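Local coordinates for protein CEP104 (Gallus gallus, PDB 5JO8) that is a centriolar protein whose TOG domain, an all-helical array of HEAT-like repeats, probably binds tubulin or microtubules, at residues Ala87-Leu90 and Val91-Ile95; Val102-Ala105 and Ser106-Leu109; Ala162-Ser165 and Glu166-Pro169. All coordinates share one frame; numbering follows the deposited sequence.

Contact 1 (Ala87-Leu90 and Val91-Ile95)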
loop_
_atom_site.group_PDB
_atom_site.type_symbol
_atom_site.label_atom_id
_atom_site.label_comp_id
_atom_site.label_asym_id
_atom_site.label_seq_id
_atom_site.Cartn_x
_atom_site.Cartn_y
_atom_site.Cartn_z
ATOM N N ALA A 87 -3.068 -16.752 7.063
ATOM C CA ALA A 87 -2.858 -15.559 7.884
ATOM C C ALA A 87 -3.094 -14.291 7.066
ATOM O O ALA A 87 -3.717 -13.351 7.551
ATOM C CB ALA A 87 -1.450 -15.563 8.481
ATOM N N ILE A 88 -2.608 -14.284 5.825
ATOM C CA ILE A 88 -2.785 -13.144 4.929
ATOM C C ILE A 88 -4.260 -12.944 4.589
ATOM O O ILE A 88 -4.731 -11.810 4.488
ATOM C CB ILE A 88 -1.863 -13.237 3.681
ATOM C CG1 ILE A 88 -0.388 -13.053 4.066
ATOM C CG2 ILE A 88 -2.277 -12.260 2.585
ATOM C CD1 ILE A 88 -0.009 -11.656 4.629
ATOM N N PHE A 89 -5.000 -14.034 4.427
ATOM C CA PHE A 89 -6.444 -13.961 4.235
ATOM C C PHE A 89 -7.093 -13.168 5.380
ATOM O O PHE A 89 -7.926 -12.278 5.150
ATOM C CB PHE A 89 -7.044 -15.386 4.141
ATOM C CG PHE A 89 -8.548 -15.407 4.069
ATOM C CD1 PHE A 89 -9.315 -15.457 5.221
ATOM C CD2 PHE A 89 -9.198 -15.364 2.842
ATOM C CE1 PHE A 89 -10.700 -15.451 5.157
ATOM C CE2 PHE A 89 -10.591 -15.372 2.775
ATOM C CZ PHE A 89 -11.336 -15.412 3.942
ATOM N N LEU A 90 -6.704 -13.478 6.615
ATOM C CA LEU A 90 -7.256 -12.785 7.777
ATOM C C LEU A 90 -6.751 -11.341 7.871
ATOM O O LEU A 90 -7.510 -10.447 8.233
ATOM C CB LEU A 90 -6.967 -13.563 9.068
ATOM C CG LEU A 90 -7.642 -14.940 9.104
ATOM C CD1 LEU A 90 -7.227 -15.698 10.363
ATOM C CD2 LEU A 90 -9.165 -14.831 9.034
ATOM N N VAL A 91 -5.482 -11.120 7.530
ATOM C CA VAL A 91 -4.911 -9.771 7.492
ATOM C C VAL A 91 -5.682 -8.891 6.522
ATOM O O VAL A 91 -5.996 -7.740 6.834
ATOM C CB VAL A 91 -3.421 -9.803 7.120
ATOM C CG1 VAL A 91 -2.907 -8.396 6.796
ATOM C CG2 VAL A 91 -2.608 -10.391 8.248
ATOM N N ARG A 92 -5.968 -9.422 5.341
ATOM C CA ARG A 92 -6.616 -8.657 4.283
ATOM C C ARG A 92 -7.980 -8.153 4.751
ATOM O O ARG A 92 -8.361 -7.010 4.482
ATOM C CB ARG A 92 -6.757 -9.533 3.039
ATOM C CG ARG A 92 -7.279 -8.819 1.800
ATOM C CD ARG A 92 -7.419 -9.806 0.644
ATOM N NE ARG A 92 -7.667 -9.146 -0.633
ATOM C CZ ARG A 92 -7.752 -9.789 -1.793
ATOM N NH1 ARG A 92 -7.977 -9.112 -2.911
ATOM N NH2 ARG A 92 -7.612 -11.109 -1.834
ATOM N N ARG A 93 -8.705 -9.007 5.468
ATOM C CA ARG A 93 -9.987 -8.626 6.055
ATOM C C ARG A 93 -9.828 -7.533 7.102
ATOM O O ARG A 93 -10.579 -6.550 7.113
ATOM C CB ARG A 93 -10.640 -9.835 6.741
ATOM C CG ARG A 93 -11.102 -10.934 5.812
ATOM C CD ARG A 93 -11.966 -11.941 6.583
ATOM N NE ARG A 93 -13.233 -11.345 7.027
ATOM C CZ ARG A 93 -13.498 -10.932 8.265
ATOM N NH1 ARG A 93 -12.593 -11.050 9.234
ATOM N NH2 ARG A 93 -14.683 -10.401 8.542
ATOM N N ALA A 94 -8.864 -7.719 7.996
ATOM C CA ALA A 94 -8.709 -6.847 9.159
ATOM C C ALA A 94 -8.128 -5.468 8.827
ATOM O O ALA A 94 -8.261 -4.523 9.615
ATOM C CB ALA A 94 -7.890 -7.539 10.227
ATOM N N ILE A 95 -7.507 -5.354 7.657
ATOM C CA ILE A 95 -7.015 -4.069 7.162
ATOM C C ILE A 95 -8.182 -3.111 6.957
ATOM O O ILE A 95 -8.003 -1.894 7.038
ATOM C CB ILE A 95 -6.125 -4.260 5.908
ATOM C CG1 ILE A 95 -4.719 -4.660 6.338
ATOM C CG2 ILE A 95 -6.050 -2.991 5.059
ATOM C CD1 ILE A 95 -3.858 -5.201 5.198
HETATM O O HOH W 1 -9.703 -11.220 9.909
#
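A87 accepts the backbone N-H of V91 in the last turns of helix 77-94, one of the helices stacked in the alpha-solenoid of the TOG domain. The bond is regular alpha-helical i to i+4 geometry, V91 N to A87 O 2.8 Å. CG2 of V91 also rests on that carbonyl, 3.2 Å from A87 O, because CG1 takes the place opposite the backbone N (chi1 168°) and CG2 turns back beside N. The methyl of A87 is small enough to fit close against V64 and L68 of helix 54-69 and F41 of helix 35-41.

I88 receives the N-H of R92. Its branched, wholly apolar side chain suits the buried side, where it meets L110 of helix 100-121 and C131 of helix 125-142, whereas R92 runs straight outward to solvent on an extended chain.

Between 87-90 and 91-95 the side chains of F89 and R93 are the pair that touch. CE1 of F89 lies 4.0 Å from CD of R93, and the ring and guanidinium planes are 26° apart. The ring touches A37 of helix 35-41 and gives CD of R93 an apolar surface. The backbone bond beneath, R93 N to F89 O, is weak at 3.4 Å. R93 suits this partly exposed site: its CD passes obliquely by the ring, while its guanidinium reaches A49 O with NH1 and lies by Y50 in a cation-pi contact.

L90 turns its isobutyl group into the core against F41 and V64, and A94, with only a methyl, brings the helix near L61 and S106. The carbonyl of L90 has two donors, A94 N and a water. The water gives one hydrogen to L90 O at 2.9 Å and accepts from R93 NH1 at 3.0 Å, a bridge allowed by the bend at chi3 (67°).

Contact 2 (Val102-Ala105 and Ser106-Leu109)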
loop_
_atom_site.group_PDB
_atom_site.type_symbol
_atom_site.label_atom_id
_atom_site.label_comp_id
_atom_site.label_asym_id
_atom_site.label_seq_id
_atom_site.Cartn_x
_atom_site.Cartn_y
_atom_site.Cartn_z
ATOM N N VAL A 102 -7.781 -3.388 16.299
ATOM C CA VAL A 102 -7.863 -4.517 15.360
ATOM C C VAL A 102 -6.986 -4.247 14.140
ATOM O O VAL A 102 -6.233 -5.118 13.692
ATOM C CB VAL A 102 -9.306 -4.812 14.944
ATOM C CG1 VAL A 102 -9.353 -6.004 13.997
ATOM C CG2 VAL A 102 -10.169 -5.072 16.173
ATOM N N PHE A 103 -7.094 -3.043 13.593
ATOM C CA PHE A 103 -6.279 -2.634 12.454
ATOM C C PHE A 103 -4.787 -2.761 12.798
ATOM O O PHE A 103 -4.000 -3.303 12.010
ATOM C CB PHE A 103 -6.639 -1.189 12.063
ATOM C CG PHE A 103 -5.854 -0.650 10.901
ATOM C CD1 PHE A 103 -6.074 -1.114 9.614
ATOM C CD2 PHE A 103 -4.917 0.357 11.095
ATOM C CE1 PHE A 103 -5.354 -0.611 8.542
ATOM C CE2 PHE A 103 -4.194 0.860 10.021
ATOM C CZ PHE A 103 -4.418 0.388 8.747
ATOM N N GLN A 104 -4.399 -2.281 13.976
ATOM C CA GLN A 104 -3.007 -2.346 14.397
ATOM C C GLN A 104 -2.522 -3.789 14.552
ATOM O O GLN A 104 -1.379 -4.101 14.219
ATOM C CB GLN A 104 -2.789 -1.562 15.695
ATOM C CG GLN A 104 -2.873 -0.050 15.514
ATOM C CD GLN A 104 -1.746 0.509 14.665
ATOM O OE1 GLN A 104 -0.644 -0.039 14.634
ATOM N NE2 GLN A 104 -2.020 1.601 13.969
ATOM N N ALA A 105 -3.377 -4.668 15.063
ATOM C CA ALA A 105 -2.986 -6.066 15.203
ATOM C C ALA A 105 -2.753 -6.640 13.813
ATOM O O ALA A 105 -1.837 -7.446 13.626
ATOM C CB ALA A 105 -4.036 -6.861 15.962
ATOM N N SER A 106 -3.542 -6.213 12.827
ATOM C CA SER A 106 -3.354 -6.729 11.471
ATOM C C SER A 106 -2.022 -6.261 10.889
ATOM O O SER A 106 -1.335 -7.022 10.195
ATOM C CB SER A 106 -4.522 -6.367 10.552
ATOM O OG SER A 106 -4.400 -5.054 10.039
ATOM N N LEU A 107 -1.639 -5.020 11.174
ATOM C CA LEU A 107 -0.361 -4.501 10.704
ATOM C C LEU A 107 0.805 -5.208 11.383
ATOM O O LEU A 107 1.814 -5.492 10.737
ATOM C CB LEU A 107 -0.243 -3.000 10.968
ATOM C CG LEU A 107 -1.278 -2.096 10.310
ATOM C CD1 LEU A 107 -0.938 -0.634 10.602
ATOM C CD2 LEU A 107 -1.368 -2.333 8.815
ATOM N N LYS A 108 0.676 -5.467 12.682
ATOM C CA LYS A 108 1.701 -6.179 13.432
ATOM C C LYS A 108 1.912 -7.556 12.809
ATOM O O LYS A 108 3.039 -8.000 12.617
ATOM C CB LYS A 108 1.272 -6.332 14.896
ATOM C CG LYS A 108 2.225 -7.118 15.768
ATOM C CD LYS A 108 1.591 -7.347 17.135
ATOM C CE LYS A 108 2.350 -8.368 17.967
ATOM N NZ LYS A 108 3.655 -7.855 18.487
ATOM N N LEU A 109 0.812 -8.221 12.491
ATOM C CA LEU A 109 0.869 -9.556 11.924
ATOM C C LEU A 109 1.488 -9.510 10.531
ATOM O O LEU A 109 2.373 -10.310 10.221
ATOM C CB LEU A 109 -0.542 -10.139 11.865
ATOM C CG LEU A 109 -0.735 -11.489 11.183
ATOM C CD1 LEU A 109 0.239 -12.534 11.738
ATOM C CD2 LEU A 109 -2.186 -11.919 11.368
#
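F103 and L107, one helical turn apart, form the tight side of this stretch. CD1 of L107 comes to 3.6 Å from CE2 of F103, and CD2 sits 4.1 Å from CZ. The leucine approaches over one face of the ring, its CG lying 4.2 Å above the plane and displaced toward the rim. The phenyl group swings back alongside its own carbonyl carbon, with chi1 at 180°, and the two side chains meet at a slant. An aromatic ring suits this buried place, since it also covers L150 and V153 of helix 148-163 and takes part in a cation-pi contact with R142. Replacing F103 by an alanine would probably open a gap beside the methyls of L107 and deprive R142 of its aromatic partner.

On the backbone, F103 O is gripped twice. F103 O accepts L107 N, the regular i to i+4 donor, at 3.0 Å and S106 OG at a shorter 2.7 Å. With chi1 at 82°, the serine hydroxyl is folded back onto the preceding turn, the familiar way in which a serine buried in a helix satisfies its hydroxyl.

These turns belong to helix 100-121 of the TOG domain's alpha-solenoid, where side chains on different flanks serve different neighbours. A105 and L109 face helix 54-69, at L61 and V64; a methyl suits the nearer approach and an isobutyl group fills more of the interface.

The outer side is looser. Q104, bent at chi2, brings OE1 no nearer than 4.1 Å to CD1 of L107, its amide suiting a partly exposed position. K108 stretches away from the helix, giving its ammonium a cation-pi partner in Y65, while its backbone N bonds Q104 O at 2.9 Å.

Contact 3 (Ala162-Ser165 and Glu166-Pro169)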
loop_
_atom_site.group_PDB
_atom_site.type_symbol
_atom_site.label_atom_id
_atom_site.label_comp_id
_atom_site.label_asym_id
_atom_site.label_seq_id
_atom_site.Cartn_x
_atom_site.Cartn_y
_atom_site.Cartn_z
ATOM N N ALA A 162 7.462 -0.257 1.977
ATOM C CA ALA A 162 8.193 -0.067 0.723
ATOM C C ALA A 162 9.710 -0.153 0.901
ATOM O O ALA A 162 10.436 -0.557 -0.022
ATOM C CB ALA A 162 7.813 1.287 0.091
ATOM N N LEU A 163 10.186 0.205 2.088
ATOM C CA LEU A 163 11.617 0.291 2.339
ATOM C C LEU A 163 12.210 -0.896 3.122
ATOM O O LEU A 163 13.432 -0.991 3.290
ATOM C CB LEU A 163 11.929 1.649 2.986
ATOM C CG LEU A 163 11.546 2.760 1.984
ATOM C CD1 LEU A 163 11.103 4.054 2.629
ATOM C CD2 LEU A 163 12.698 3.008 1.025
ATOM N N TRP A 164 11.362 -1.828 3.565
ATOM C CA TRP A 164 11.870 -3.027 4.233
ATOM C C TRP A 164 12.774 -3.790 3.285
ATOM O O TRP A 164 12.486 -3.899 2.093
ATOM C CB TRP A 164 10.756 -3.955 4.715
ATOM C CG TRP A 164 9.930 -3.387 5.800
ATOM C CD1 TRP A 164 10.299 -2.430 6.717
ATOM C CD2 TRP A 164 8.571 -3.713 6.076
ATOM N NE1 TRP A 164 9.234 -2.150 7.549
ATOM C CE2 TRP A 164 8.164 -2.923 7.171
ATOM C CE3 TRP A 164 7.651 -4.601 5.502
ATOM C CZ2 TRP A 164 6.878 -2.993 7.700
ATOM C CZ3 TRP A 164 6.377 -4.666 6.026
ATOM C CH2 TRP A 164 6.002 -3.861 7.115
ATOM N N SER A 165 13.875 -4.299 3.828
ATOM C CA SER A 165 14.853 -5.019 3.010
ATOM C C SER A 165 14.245 -6.208 2.257
ATOM O O SER A 165 14.708 -6.548 1.166
ATOM C CB SER A 165 16.053 -5.465 3.852
ATOM O OG SER A 165 15.660 -6.400 4.830
ATOM N N GLU A 166 13.216 -6.831 2.830
ATOM C CA GLU A 166 12.536 -7.939 2.147
ATOM C C GLU A 166 11.654 -7.482 0.989
ATOM O O GLU A 166 11.384 -8.258 0.073
ATOM C CB GLU A 166 11.676 -8.741 3.125
ATOM C CG GLU A 166 12.466 -9.608 4.117
ATOM C CD GLU A 166 13.209 -10.759 3.445
ATOM O OE1 GLU A 166 12.563 -11.579 2.760
ATOM O OE2 GLU A 166 14.444 -10.846 3.616
ATOM N N VAL A 167 11.196 -6.237 1.030
ATOM C CA VAL A 167 10.187 -5.759 0.094
ATOM C C VAL A 167 10.761 -4.873 -1.002
ATOM O O VAL A 167 10.334 -4.939 -2.154
ATOM C CB VAL A 167 9.061 -5.024 0.843
ATOM C CG1 VAL A 167 8.098 -4.354 -0.134
ATOM C CG2 VAL A 167 8.315 -5.961 1.764
ATOM N N LYS A 168 11.692 -3.999 -0.628
ATOM C CA LYS A 168 12.301 -3.083 -1.596
ATOM C C LYS A 168 12.763 -3.723 -2.932
ATOM O O LYS A 168 12.414 -3.217 -4.001
ATOM C CB LYS A 168 13.421 -2.256 -0.937
ATOM C CG LYS A 168 13.914 -1.103 -1.802
ATOM C CD LYS A 168 14.757 -0.119 -0.997
ATOM C CE LYS A 168 15.257 1.034 -1.865
ATOM N NZ LYS A 168 15.810 2.163 -1.054
ATOM N N PRO A 169 13.495 -4.860 -2.881
ATOM C CA PRO A 169 13.958 -5.435 -4.148
ATOM C C PRO A 169 12.833 -5.950 -5.064
ATOM O O PRO A 169 13.083 -6.192 -6.246
ATOM C CB PRO A 169 14.821 -6.618 -3.701
ATOM C CG PRO A 169 15.150 -6.375 -2.283
ATOM C CD PRO A 169 14.005 -5.606 -1.718
HETATM O O HOH W 2 16.213 -8.782 3.668
#
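W164 and V167 stand side by side and point the same way where the chain leaves helix 148-163. CG2 of V167 meets the edge of the indole, near its plane, 4.0 Å from CE3 of W164. The indole is placed by a chi1 of -67°, which sets CG opposite its own carbonyl carbon and leaves the carbonyl clear of the ring. A large flat side chain suits this partly exposed spot: it touches K111 and T115 of helix 100-121 and meets F157 edge-to-face. V167 is compact enough to be buried against I114.

The carbonyl of W164 holds the turn. K168 N points almost straight at W164 O, 2.8 Å away, with an N-H...O angle of 179°. V167 N reaches the same oxygen of W164 from above the carbonyl plane, at 2.9 Å, so one acceptor serves two successive amides.

K168 turns CG away from its backbone N (chi1 -169°) and then runs fully extended, which carries its aliphatic length past A162 O and NZ to 3.8 Å from CD2 of L163. The lysine thus lends methylenes to the apolar neighbourhood, which M204 of helix 187-204 shares, and keeps its charge at the end. L163 leans on L200 and M204 of that same helix.

On the solvent side, S165 and E166 are joined through a water. It lies 2.7 Å from S165 OG and donates to E166 OE2, also 2.7 Å away; E166 folds back at chi2 to bring its carboxylate there. P169, which has no N-H to offer, packs its CD against S165 O at 3.1 Å. W164-V167 is a type I beta turn, its first carbonyl also taking K168 N, that joins helix 148-163 to a short 3-10 segment in the alpha-solenoid.

In the fold
Contacts 1 and 2 belong to successive helices, 77-94 and 100-121, and lie in the buried interior with centres 9 Å apart. They touch directly: V91 CG2 meets L109 CD2 at 3.5 Å, and the CB atoms of A94 and S106 are 3.6 Å apart, small side chains letting the helices come close. Contact 3 is only partly buried and stands apart, its centre about 20 Å from contact 1 and 19 Å from contact 2, although it too packs on helix 100-121, farther along. The first two repeat i to i+4 bonds, with charged groups on the outer flanks; the third is a non-repeating turn where its helix has ended.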